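Local coordinates for protein kinase A regulatory subunit, putative (Trypanosoma cruzi, PDB 6FTF) that binds the nucleoside analogue 7-cyano-7-deazainosine in two pockets and probably controls, as the regulatory subunit, a cAMP-independent protein kinase A, at residues Leu144-Gly147 with Thr148-Arg152; Leu175-Ala178 with Asp179-Ser183; Met266-Gly269 with Pro270-Asp273. All blocks are in the same frame, centred on the assembly; numbering follows the deposited sequence. Where two conformers were deposited one is given.

Contact 1: residues Leu144-Gly147 with Thr148-Arg152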
loop_
_atom_site.group_PDB
_atom_site.type_symbol
_atom_site.label_atom_id
_atom_site.label_comp_id
_atom_site.label_asym_id
_atom_site.label_seq_id
_atom_site.Cartn_x
_atom_site.Cartn_y
_atom_site.Cartn_z
ATOM N N LEU A 144 17.671 1.735 8.202
ATOM C CA LEU A 144 17.504 1.186 6.864
ATOM C C LEU A 144 16.102 1.300 6.296
ATOM O O LEU A 144 15.947 1.237 5.067
ATOM C CB LEU A 144 17.902 -0.290 6.840
ATOM C CG LEU A 144 19.323 -0.626 7.272
ATOM C CD1 LEU A 144 19.558 -2.089 6.994
ATOM C CD2 LEU A 144 20.358 0.230 6.556
ATOM N N VAL A 145 15.077 1.429 7.119
ATOM C CA VAL A 145 13.705 1.394 6.641
ATOM C C VAL A 145 13.061 2.770 6.650
ATOM O O VAL A 145 12.480 3.195 5.652
ATOM C CB VAL A 145 12.865 0.393 7.449
ATOM C CG1 VAL A 145 11.427 0.360 6.910
ATOM C CG2 VAL A 145 13.487 -0.981 7.406
ATOM N N MET A 146 13.131 3.468 7.775
ATOM C CA MET A 146 12.258 4.617 7.979
ATOM C C MET A 146 12.451 5.679 6.898
ATOM O O MET A 146 11.474 6.213 6.356
ATOM C CB MET A 146 12.506 5.195 9.359
ATOM C CG MET A 146 11.634 6.380 9.637
ATOM S SD MET A 146 11.696 6.806 11.365
ATOM C CE MET A 146 10.796 8.353 11.346
ATOM N N GLY A 147 13.694 6.025 6.599
ATOM C CA GLY A 147 13.940 6.934 5.499
ATOM C C GLY A 147 13.146 8.207 5.648
ATOM O O GLY A 147 13.113 8.812 6.725
ATOM N N THR A 148 12.489 8.604 4.560
ATOM C CA THR A 148 11.715 9.835 4.505
ATOM C C THR A 148 10.237 9.625 4.830
ATOM O O THR A 148 9.386 10.358 4.320
ATOM C CB THR A 148 11.894 10.507 3.142
ATOM O OG1 THR A 148 11.547 9.583 2.110
ATOM C CG2 THR A 148 13.341 10.998 2.957
ATOM N N ALA A 149 9.920 8.673 5.707
ATOM C CA ALA A 149 8.530 8.332 5.984
ATOM C C ALA A 149 7.721 9.536 6.439
ATOM O O ALA A 149 6.567 9.700 6.038
ATOM C CB ALA A 149 8.445 7.241 7.045
ATOM N N ILE A 150 8.270 10.355 7.330
ATOM C CA ILE A 150 7.502 11.478 7.853
ATOM C C ILE A 150 7.254 12.515 6.765
ATOM O O ILE A 150 6.143 13.046 6.631
ATOM C CB ILE A 150 8.176 12.033 9.120
ATOM C CG1 ILE A 150 8.052 10.987 10.262
ATOM C CG2 ILE A 150 7.560 13.366 9.527
ATOM C CD1 ILE A 150 8.683 11.374 11.603
ATOM N N ARG A 151 8.275 12.816 5.959
ATOM C CA ARG A 151 8.117 13.740 4.845
ATOM C C ARG A 151 7.082 13.238 3.856
ATOM O O ARG A 151 6.282 14.024 3.333
ATOM C CB ARG A 151 9.468 13.917 4.145
ATOM C CG ARG A 151 9.433 14.757 2.893
ATOM C CD ARG A 151 10.816 14.761 2.222
ATOM N NE ARG A 151 10.847 15.582 1.014
ATOM C CZ ARG A 151 11.074 16.895 0.996
ATOM N NH1 ARG A 151 11.294 17.564 2.120
ATOM N NH2 ARG A 151 11.079 17.545 -0.157
ATOM N N ARG A 152 7.097 11.937 3.569
ATOM C CA ARG A 152 6.138 11.376 2.627
ATOM C C ARG A 152 4.724 11.520 3.158
ATOM O O ARG A 152 3.807 11.911 2.430
ATOM C CB ARG A 152 6.488 9.919 2.348
ATOM C CG ARG A 152 5.626 9.276 1.274
ATOM C CD ARG A 152 5.965 7.819 1.048
ATOM N NE ARG A 152 7.374 7.623 0.706
ATOM C CZ ARG A 152 8.310 7.133 1.520
ATOM N NH1 ARG A 152 8.028 6.719 2.745
ATOM N NH2 ARG A 152 9.550 7.017 1.085
HETATM O O HOH W 1 10.035 5.215 4.223
HETATM O O HOH W 2 11.144 10.127 8.272
#
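The guanidinium of Arg152 reaches back toward Met146 through water 1, which lies in the guanidinium plane at its edge. One face of the group looks at Thr148 O, 4.1 Å above the plane and displaced from its centre. The site is a type II' beta turn from Met146 to Ala149. It joins helix 138-145 to helix 149-160, the helices that follow the beta strands of the first cyclic nucleotide-binding domain. Gly147 has positive phi (54°), as the first inner position of such a turn requires. Thr148 takes the N-cap position of the next helix, but its side chain makes no capping bond.

Ala149 N closes the turn on Met146 O at 3.0 Å, with a bent N-H...O angle of 140°. Water 1 accepts from Arg152 NH1 at 2.9 Å. It can also donate to Met146 O, 2.8 Å away, though other acceptors compete for its protons. Water 2 makes a second bridge, from Gly147 O to Ile150 N.

The side chain of Met146 has CG anti to the backbone N (chi1 -180°). With the rest of the chain extended, this sends CE across to the end of Ile150, where the two side chains cross at an angle. Helix 111-116 adds Met115 against Met146 and Ala149. Nearer the turn, CG of Met146 meets Ala149 CB at 4.2 Å. At the far end, Met146 CE touches Ile150 CD1 at 3.7 Å.

Contact 2: residues Leu175-Ala178 with Asp179-Ser183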
loop_
_atom_site.group_PDB
_atom_site.type_symbol
_atom_site.label_atom_id
_atom_site.label_comp_id
_atom_site.label_asym_id
_atom_site.label_seq_id
_atom_site.Cartn_x
_atom_site.Cartn_y
_atom_site.Cartn_z
ATOM N N LEU A 175 -2.848 7.566 6.397
ATOM C CA LEU A 175 -1.390 7.610 6.482
ATOM C C LEU A 175 -0.761 6.320 5.969
ATOM O O LEU A 175 0.323 6.360 5.373
ATOM C CB LEU A 175 -0.961 7.882 7.910
ATOM C CG LEU A 175 -1.326 9.301 8.364
ATOM C CD1 LEU A 175 -1.280 9.380 9.870
ATOM C CD2 LEU A 175 -0.418 10.351 7.727
ATOM N N GLN A 176 -1.432 5.184 6.169
ATOM C CA GLN A 176 -0.974 3.909 5.611
ATOM C C GLN A 176 -0.964 3.952 4.086
ATOM O O GLN A 176 -0.048 3.421 3.448
ATOM C CB GLN A 176 -1.871 2.793 6.148
ATOM C CG GLN A 176 -1.703 1.401 5.621
ATOM C CD GLN A 176 -2.516 0.444 6.450
ATOM O OE1 GLN A 176 -3.747 0.340 6.303
ATOM N NE2 GLN A 176 -1.859 -0.197 7.371
ATOM N N LEU A 177 -1.959 4.597 3.482
ATOM C CA LEU A 177 -1.933 4.829 2.043
ATOM C C LEU A 177 -0.768 5.743 1.669
ATOM O O LEU A 177 -0.029 5.478 0.714
ATOM C CB LEU A 177 -3.285 5.396 1.602
ATOM C CG LEU A 177 -3.358 5.861 0.161
ATOM C CD1 LEU A 177 -3.082 4.752 -0.835
ATOM C CD2 LEU A 177 -4.709 6.471 -0.091
ATOM N N ALA A 178 -0.602 6.846 2.401
ATOM C CA ALA A 178 0.472 7.787 2.093
ATOM C C ALA A 178 1.834 7.099 2.077
ATOM O O ALA A 178 2.714 7.462 1.276
ATOM C CB ALA A 178 0.492 8.933 3.102
ATOM N N ASP A 179 2.046 6.127 2.979
ATOM C CA ASP A 179 3.316 5.403 3.054
ATOM C C ASP A 179 3.697 4.760 1.725
ATOM O O ASP A 179 4.877 4.508 1.485
ATOM C CB ASP A 179 3.213 4.283 4.101
ATOM C CG ASP A 179 3.298 4.759 5.541
ATOM O OD1 ASP A 179 4.004 5.758 5.817
ATOM O OD2 ASP A 179 2.669 4.103 6.408
ATOM N N ALA A 180 2.720 4.437 0.886
ATOM C CA ALA A 180 2.927 3.707 -0.362
ATOM C C ALA A 180 2.837 4.599 -1.595
ATOM O O ALA A 180 2.948 4.087 -2.715
ATOM C CB ALA A 180 1.926 2.552 -0.473
ATOM N N LEU A 181 2.669 5.913 -1.440
ATOM C CA LEU A 181 2.480 6.802 -2.581
ATOM C C LEU A 181 3.775 7.487 -2.985
ATOM O O LEU A 181 4.616 7.836 -2.153
ATOM C CB LEU A 181 1.444 7.882 -2.274
ATOM C CG LEU A 181 0.015 7.405 -2.061
ATOM C CD1 LEU A 181 -0.856 8.575 -1.645
ATOM C CD2 LEU A 181 -0.548 6.748 -3.290
ATOM N N SER A 182 3.901 7.703 -4.289
ATOM C CA SER A 182 4.883 8.606 -4.858
ATOM C C SER A 182 4.160 9.502 -5.844
ATOM O O SER A 182 2.975 9.323 -6.100
ATOM C CB SER A 182 6.042 7.849 -5.524
ATOM O OG SER A 182 5.584 7.101 -6.630
ATOM N N SER A 183 4.845 10.510 -6.346
ATOM C CA SER A 183 4.216 11.475 -7.239
ATOM C C SER A 183 4.773 11.340 -8.653
ATOM O O SER A 183 5.946 11.022 -8.846
ATOM C CB SER A 183 4.425 12.902 -6.738
ATOM O OG SER A 183 3.770 13.077 -5.486
#
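Backbone hydrogen bonds carry the turn that takes the chain from helix 171-178 into strand 181-186. Asp179 N still bonds to Leu175 O in the helical pattern, at 3.0 Å. Ala180 N then bonds to Leu177 O, three residues back, at 2.9 Å. Leu181 N closes a type I beta turn on Ala178 O at 3.1 Å. That last bond is straight at the hydrogen (170°), yet the donor stands well above the carbonyl plane.

Apolar contacts come from Leu177 and Leu181. Their side chains meet at an angle, with Leu177 CD1 at 4.1 Å from Leu181 CD2. Leu181 CG also lies 3.4 Å from Leu177 O. Leu177 has CG anti to its backbone N (chi1 172°), which brings the end of its side chain nearer to Leu181. Leu259 of strand 254-260 packs on Leu181.

The polar side chain is Asp179. Across the turn its CB rests against Gln176 O at 3.4 Å. The carboxylate's salt bridge, through OD2, is to Arg153 of helix 149-160. Asp179 OD2 also lies 3.4 Å from Leu175 O, two acceptors that do not hydrogen-bond. The arginine probably offsets this unfavourable approach and favours a charged carboxylate in a buried place.

Contact 3: residues Met266-Gly269 with Pro270-Asp273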
loop_
_atom_site.group_PDB
_atom_site.type_symbol
_atom_site.label_atom_id
_atom_site.label_comp_id
_atom_site.label_asym_id
_atom_site.label_seq_id
_atom_site.Cartn_x
_atom_site.Cartn_y
_atom_site.Cartn_z
ATOM N N MET A 266 -3.430 -3.836 0.972
ATOM C CA MET A 266 -3.189 -3.298 2.306
ATOM C C MET A 266 -3.768 -1.903 2.454
ATOM O O MET A 266 -4.377 -1.587 3.482
ATOM C CB MET A 266 -1.703 -3.296 2.663
ATOM C CG MET A 266 -1.435 -2.661 4.033
ATOM S SD MET A 266 0.162 -3.105 4.769
ATOM C CE MET A 266 0.266 -1.776 5.928
ATOM N N CYS A 267 -3.589 -1.051 1.463
ATOM C CA CYS A 267 -3.909 0.379 1.562
ATOM C C CYS A 267 -5.373 0.664 1.280
ATOM O O CYS A 267 -5.979 1.570 1.861
ATOM C CB CYS A 267 -3.136 1.150 0.497
ATOM S SG CYS A 267 -1.402 1.190 0.760
ATOM N N LEU A 268 -5.920 -0.038 0.293
ATOM C CA LEU A 268 -7.241 0.295 -0.211
ATOM C C LEU A 268 -8.247 -0.816 -0.000
ATOM O O LEU A 268 -9.416 -0.648 -0.362
ATOM C CB LEU A 268 -7.187 0.714 -1.684
ATOM C CG LEU A 268 -6.444 2.024 -1.951
ATOM C CD1 LEU A 268 -6.510 2.348 -3.423
ATOM C CD2 LEU A 268 -6.995 3.191 -1.126
ATOM N N GLY A 269 -7.846 -1.914 0.640
ATOM C CA GLY A 269 -8.761 -2.965 1.006
ATOM C C GLY A 269 -10.052 -2.448 1.608
ATOM O O GLY A 269 -11.151 -2.883 1.245
ATOM N N PRO A 270 -9.956 -1.494 2.539
ATOM C CA PRO A 270 -11.178 -0.981 3.181
ATOM C C PRO A 270 -12.108 -0.203 2.250
ATOM O O PRO A 270 -13.264 0.041 2.626
ATOM C CB PRO A 270 -10.644 -0.094 4.316
ATOM C CG PRO A 270 -9.265 -0.590 4.568
ATOM C CD PRO A 270 -8.739 -1.037 3.234
ATOM N N VAL A 271 -11.660 0.197 1.060
ATOM C CA VAL A 271 -12.525 0.917 0.137
ATOM C C VAL A 271 -12.771 0.138 -1.147
ATOM O O VAL A 271 -13.276 0.698 -2.117
ATOM C CB VAL A 271 -12.028 2.348 -0.147
ATOM C CG1 VAL A 271 -12.036 3.177 1.143
ATOM C CG2 VAL A 271 -10.658 2.330 -0.772
ATOM N N ILE A 272 -12.451 -1.153 -1.168
ATOM C CA ILE A 272 -12.697 -1.943 -2.372
ATOM C C ILE A 272 -14.169 -1.909 -2.756
ATOM O O ILE A 272 -14.501 -1.802 -3.944
ATOM C CB ILE A 272 -12.144 -3.371 -2.210
ATOM C CG1 ILE A 272 -10.624 -3.350 -2.373
ATOM C CG2 ILE A 272 -12.768 -4.323 -3.221
ATOM C CD1 ILE A 272 -9.943 -4.664 -2.034
ATOM N N ASP A 273 -15.079 -1.995 -1.783
ATOM C CA ASP A 273 -16.491 -1.953 -2.140
ATOM C C ASP A 273 -16.897 -0.590 -2.691
ATOM O O ASP A 273 -17.781 -0.516 -3.551
ATOM C CB ASP A 273 -17.356 -2.390 -0.956
ATOM C CG ASP A 273 -17.231 -3.890 -0.665
ATOM O OD1 ASP A 273 -17.221 -4.691 -1.623
ATOM O OD2 ASP A 273 -17.140 -4.267 0.523
HETATM O O HOH W 3 -14.118 -2.842 1.003
#
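Gly269 O is gripped from two sources, the amide of Ile272 and water 3. The Ile272 N bond is 3.2 Å long and nearly straight at the hydrogen (170°), although the donor stands above the carbonyl plane. These atoms belong to a short turn between helix 264-268 and helix 272-275, after the beta strands of the second cyclic nucleotide-binding domain. Val271 is at the N-cap position of the second helix. The water donates to Gly269 O at 3.0 Å and accepts from Asp273 N at 3.1 Å. A weak bond from the same water reaches Asp273 OD2.

Beside it, Val271 N bonds to Leu268 O at 2.8 Å, also from above the carbonyl plane. Pro270 has no N-H to give, so its nitrogen cannot bond to Leu268 O. Pro270 CD lies 4.0 Å from Cys267 O. Glu173 of helix 171-178 touches this proline.

Ile272 folds back over the glycine, and its CD1 reaches Gly269 CA at 3.7 Å. Val271 has CG1 beside its backbone N (chi1 -63°), which leaves CG2 flanked by the N and the carbonyl carbon. From there Val271 CG2 touches Leu268 twice, 3.3 Å from Leu268 O and 3.8 Å from Leu268 CD2.

The three contacts follow one another along the chain and run from the first cyclic nucleotide-binding domain into the second. Contacts 1 and 2 have centres 11 Å apart. They meet where Arg152 CD packs 3.3 Å from Ala178 O. Contacts 2 and 3 have centres 14 Å apart. They are joined where Leu177 packs on Cys267, a residue modelled in two conformers. Contacts 1 and 3 do not touch, and their nearest atoms are about 10 Å apart. Contact 2 therefore sits between the other two. A bound 7-cyano-7-deazainosine is about 7 Å from the Gln176 side chain. For the side chains of Met266 and Met146 the distances to a bound ligand are about 9 Å and about 12 Å.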